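Local structure of peroxisomal acyl-coenzyme A oxidase 1 (1W07) at residues A54-S57 against R58-F62; A582-A585 against N586-L589. The protein catalyses the FAD-dependent desaturation of long- and medium-chain acyl-CoAs to 2-trans-enoyl-CoAs in peroxisomes, passing the electrons to oxygen to give hydrogen peroxide. The protein carries 1 engineered substitution. All coordinates share one frame; numbering follows the deposited sequence.

Contact 1 (A54-S57 against R58-F62); sequences ARLS and RKELF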
loop_
_atom_site.group_PDB
_atom_site.type_symbol
_atom_site.label_atom_id
_atom_site.label_comp_id
_atom_site.label_asym_id
_atom_site.label_seq_id
_atom_site.Cartn_x
_atom_site.Cartn_y
_atom_site.Cartn_z
ATOM N N ALA B 54 15.649 12.110 0.324
ATOM C CA ALA B 54 15.718 10.989 1.256
ATOM C C ALA B 54 17.045 10.908 2.013
ATOM O O ALA B 54 17.187 10.108 2.933
ATOM C CB ALA B 54 15.461 9.674 0.518
ATOM N N ARG B 55 18.017 11.727 1.636
ATOM C CA ARG B 55 19.303 11.712 2.321
ATOM C C ARG B 55 19.419 12.857 3.347
ATOM O O ARG B 55 20.488 13.115 3.895
ATOM C CB ARG B 55 20.440 11.798 1.295
ATOM C CG ARG B 55 20.602 10.546 0.431
ATOM C CD ARG B 55 21.871 10.633 -0.397
ATOM N NE ARG B 55 21.724 11.568 -1.503
ATOM C CZ ARG B 55 21.160 11.257 -2.666
ATOM N NH1 ARG B 55 20.690 10.033 -2.874
ATOM N NH2 ARG B 55 21.061 12.174 -3.618
ATOM N N LEU B 56 18.311 13.534 3.624
ATOM C CA LEU B 56 18.325 14.652 4.565
ATOM C C LEU B 56 17.685 14.284 5.896
ATOM O O LEU B 56 16.770 13.463 5.932
ATOM C CB LEU B 56 17.593 15.855 3.946
ATOM C CG LEU B 56 18.155 16.437 2.633
ATOM C CD1 LEU B 56 17.134 17.397 2.032
ATOM C CD2 LEU B 56 19.494 17.144 2.883
ATOM N N SER B 57 18.172 14.866 6.994
ATOM C CA SER B 57 17.575 14.597 8.302
ATOM C C SER B 57 16.296 15.424 8.362
ATOM O O SER B 57 16.071 16.272 7.494
ATOM C CB SER B 57 18.514 15.036 9.436
ATOM O OG SER B 57 18.729 16.457 9.408
ATOM N N ARG B 58 15.455 15.174 9.363
ATOM C CA ARG B 58 14.212 15.927 9.521
ATOM C C ARG B 58 14.537 17.417 9.502
ATOM O O ARG B 58 13.969 18.177 8.718
ATOM C CB ARG B 58 13.526 15.578 10.849
ATOM C CG ARG B 58 12.129 16.208 11.038
ATOM C CD ARG B 58 11.032 15.388 10.359
ATOM N NE ARG B 58 9.842 16.175 10.007
ATOM C CZ ARG B 58 8.853 16.526 10.833
ATOM N NH1 ARG B 58 8.843 16.169 12.118
ATOM N NH2 ARG B 58 7.848 17.251 10.358
ATOM N N LYS B 59 15.459 17.839 10.363
ATOM C CA LYS B 59 15.829 19.253 10.420
ATOM C C LYS B 59 16.297 19.829 9.090
ATOM O O LYS B 59 15.821 20.884 8.669
ATOM C CB LYS B 59 16.908 19.490 11.482
ATOM C CG LYS B 59 16.396 19.439 12.913
ATOM C CD LYS B 59 17.540 19.596 13.904
ATOM C CE LYS B 59 17.045 19.555 15.341
ATOM N NZ LYS B 59 18.159 19.665 16.328
ATOM N N GLU B 60 17.223 19.149 8.425
ATOM C CA GLU B 60 17.732 19.635 7.136
ATOM C C GLU B 60 16.622 19.676 6.082
ATOM O O GLU B 60 16.595 20.578 5.245
ATOM C CB GLU B 60 18.866 18.736 6.629
ATOM C CG GLU B 60 19.997 18.551 7.630
ATOM C CD GLU B 60 21.004 17.513 7.179
ATOM O OE1 GLU B 60 20.592 16.443 6.662
ATOM O OE2 GLU B 60 22.214 17.751 7.375
ATOM N N LEU B 61 15.717 18.695 6.123
ATOM C CA LEU B 61 14.619 18.625 5.159
ATOM C C LEU B 61 13.656 19.796 5.386
ATOM O O LEU B 61 13.164 20.412 4.433
ATOM C CB LEU B 61 13.861 17.303 5.322
ATOM C CG LEU B 61 12.647 17.100 4.404
ATOM C CD1 LEU B 61 13.105 16.932 2.957
ATOM C CD2 LEU B 61 11.857 15.885 4.856
ATOM N N PHE B 62 13.396 20.106 6.653
ATOM C CA PHE B 62 12.492 21.194 6.960
ATOM C C PHE B 62 13.124 22.528 6.555
ATOM O O PHE B 62 12.478 23.372 5.930
ATOM C CB PHE B 62 12.158 21.199 8.447
ATOM C CG PHE B 62 11.070 22.164 8.804
ATOM C CD1 PHE B 62 9.763 21.960 8.359
ATOM C CD2 PHE B 62 11.355 23.309 9.540
ATOM C CE1 PHE B 62 8.758 22.890 8.642
ATOM C CE2 PHE B 62 10.362 24.242 9.823
ATOM C CZ PHE B 62 9.065 24.036 9.378
#
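Ser-57 and Glu-60 grip each other in a capping box at the start of helix 58-78. Glu-60 N donates to Ser-57 OG over 3.2 Å, and in return Ser-57 N reaches Glu-60 OE1 at 2.9 Å. That second bond is almost straight, 171° at the hydrogen, and meets OE1 on its anti side, 23° out of the carboxylate plane. With chi1 at 63°, Ser-57 OG sits between its own backbone N and carbonyl carbon, which points it at the amide of Glu-60 and brings it within 3.0 Å of Glu-60 CG, a tight approach. Leu-61 N to Ser-57 O at 2.8 Å follows directly as the first 5→1 bond of the helix. Beside it Leu-56 lays CD1 against Leu-61 CD1 at 4.2 Å, the two side chains at roughly a right angle, while its CD2 lies 4.0 Å from Glu-60 OE1. With an alanine in place of Ser-57, the amide of Glu-60 would probably lose its side-chain acceptor, leaving the box with the bond to OE1 alone. Further out, Arg-58 turns away from the cap to salt bridges with Asp-224 and with Asp-636 of the second subunit, and Lys-59 pairs with Asp-640 of that subunit. The cap thus fixes where the helix begins, just where the two subunits meet, and the carboxylate of Glu-60, lying by the helix N-terminus, is likely to be favoured in its charged form.

Contact 2 (A582-A585 against N586-L589); sequences ASLA and NDQL
Ala-585 and Leu-589 are joined by the shortest of four backbone bonds that bind these two turns, Leu-589 N to Ala-585 O at 2.8 Å. The other three follow the same i to i+4 pattern, lengthening to 3.2 Å for Asn-586 N to Ala-582 O. The tight flank is the one that faces helix 548-566: Ala-585, Gln-588 and Leu-589 all press on Leu-561 of that helix, and Trp-477 touches Ala-585. Gln-588 keeps CB 3.5 Å from Ala-585 O, then bends at chi2 (55°), and its NE2 donates to the carbonyl of Ala-474. All of it belongs to one regular alpha-helix, 579-596, in the C-terminal helical region of the acyl-CoA oxidase fold, where it packs on its neighbour 548-566. The watery flank carries Ser-583 and Asp-587, one turn apart, whose side chains are linked through solvent. Water 2 donates to Asp-587 OD2 at 3.2 Å and also bonds Ser-583 OG. Water 1 donates a hydrogen bond to Asp-587 OD1 at 2.9 Å, accepts from Asn-586 ND2 at 3.1 Å, and makes a weak link to Ser-583 OG. Asp-587 has CG anti to its carbonyl carbon (chi1 -64°), which brings the carboxylate back over the preceding turn and leaves OD2 3.1 Å from Ser-583 O, two acceptors side by side. The waters and the salt bridge from OD1 to Arg-590 probably ease that closeness. Asn-586 stands between the flanks, touching His-565 while its ND2 also donates to Asp-518 of the second subunit.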
loop_
_atom_site.group_PDB
_atom_site.type_symbol
_atom_site.label_atom_id
_atom_site.label_comp_id
_atom_site.label_asym_id
_atom_site.label_seq_id
_atom_site.Cartn_x
_atom_site.Cartn_y
_atom_site.Cartn_z
ATOM N N ALA B 582 -20.653 -12.109 -19.722
ATOM C CA ALA B 582 -19.584 -11.656 -18.840
ATOM C C ALA B 582 -18.256 -12.131 -19.403
ATOM O O ALA B 582 -17.254 -11.423 -19.344
ATOM C CB ALA B 582 -19.794 -12.206 -17.430
ATOM N N SER B 583 -18.269 -13.337 -19.960
ATOM C CA SER B 583 -17.084 -13.921 -20.555
ATOM C C SER B 583 -16.734 -13.166 -21.840
ATOM O O SER B 583 -15.569 -13.088 -22.228
ATOM C CB SER B 583 -17.329 -15.404 -20.849
ATOM O OG SER B 583 -16.116 -16.082 -21.120
ATOM N N LEU B 584 -17.747 -12.612 -22.499
ATOM C CA LEU B 584 -17.539 -11.833 -23.721
ATOM C C LEU B 584 -16.889 -10.490 -23.384
ATOM O O LEU B 584 -16.086 -9.959 -24.155
ATOM C CB LEU B 584 -18.878 -11.591 -24.432
ATOM C CG LEU B 584 -19.507 -12.819 -25.109
ATOM C CD1 LEU B 584 -20.917 -12.496 -25.604
ATOM C CD2 LEU B 584 -18.599 -13.245 -26.255
ATOM N N ALA B 585 -17.243 -9.939 -22.229
ATOM C CA ALA B 585 -16.678 -8.658 -21.793
ATOM C C ALA B 585 -15.197 -8.860 -21.508
ATOM O O ALA B 585 -14.373 -8.011 -21.844
ATOM C CB ALA B 585 -17.387 -8.164 -20.545
ATOM N N ASN B 586 -14.871 -9.997 -20.899
ATOM C CA ASN B 586 -13.489 -10.340 -20.584
ATOM C C ASN B 586 -12.665 -10.485 -21.865
ATOM O O ASN B 586 -11.502 -10.079 -21.901
ATOM C CB ASN B 586 -13.435 -11.642 -19.777
ATOM C CG ASN B 586 -12.095 -11.848 -19.087
ATOM O OD1 ASN B 586 -11.648 -10.998 -18.317
ATOM N ND2 ASN B 586 -11.453 -12.979 -19.357
ATOM N N ASP B 587 -13.253 -11.070 -22.913
ATOM C CA ASP B 587 -12.547 -11.231 -24.192
ATOM C C ASP B 587 -12.286 -9.850 -24.789
ATOM O O ASP B 587 -11.205 -9.580 -25.318
ATOM C CB ASP B 587 -13.370 -12.054 -25.198
ATOM C CG ASP B 587 -13.610 -13.479 -24.747
ATOM O OD1 ASP B 587 -12.720 -14.072 -24.096
ATOM O OD2 ASP B 587 -14.688 -14.029 -25.073
ATOM N N GLN B 588 -13.282 -8.975 -24.709
ATOM C CA GLN B 588 -13.129 -7.626 -25.235
ATOM C C GLN B 588 -12.042 -6.878 -24.465
ATOM O O GLN B 588 -11.231 -6.147 -25.054
ATOM C CB GLN B 588 -14.448 -6.869 -25.136
ATOM C CG GLN B 588 -14.425 -5.512 -25.822
ATOM C CD GLN B 588 -13.995 -5.594 -27.287
ATOM O OE1 GLN B 588 -12.899 -5.161 -27.655
ATOM N NE2 GLN B 588 -14.864 -6.140 -28.128
ATOM N N LEU B 589 -12.028 -7.058 -23.146
ATOM C CA LEU B 589 -11.032 -6.421 -22.295
ATOM C C LEU B 589 -9.636 -6.877 -22.735
ATOM O O LEU B 589 -8.737 -6.059 -22.894
ATOM C CB LEU B 589 -11.278 -6.791 -20.821
ATOM C CG LEU B 589 -10.303 -6.192 -19.794
ATOM C CD1 LEU B 589 -10.326 -4.665 -19.870
ATOM C CD2 LEU B 589 -10.682 -6.683 -18.396
HETATM O O HOH W 1 -12.925 -14.946 -21.328
HETATM O O HOH W 2 -16.261 -16.695 -24.335
#

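How the contacts relate
Contact 1 comes first along the chain, in the N-terminal acyl-CoA oxidase range, and contact 2 lies more than 500 residues later in the C-terminal one. Their centres are about 50 Å apart, on opposite sides of the chain's centre, and their nearest atoms stay about 36 Å from each other. They share no helix: one starts 58-78, the other lies within 579-596. Both nevertheless send polar side chains to the second subunit, consistent with a dimer interface that extends over widely separated parts of the chain. The side chain of Arg-58 is about 10 Å from a bound FAD, while that of Leu-589 is about 11 Å from the side chain of Arg-333, which binds FAD.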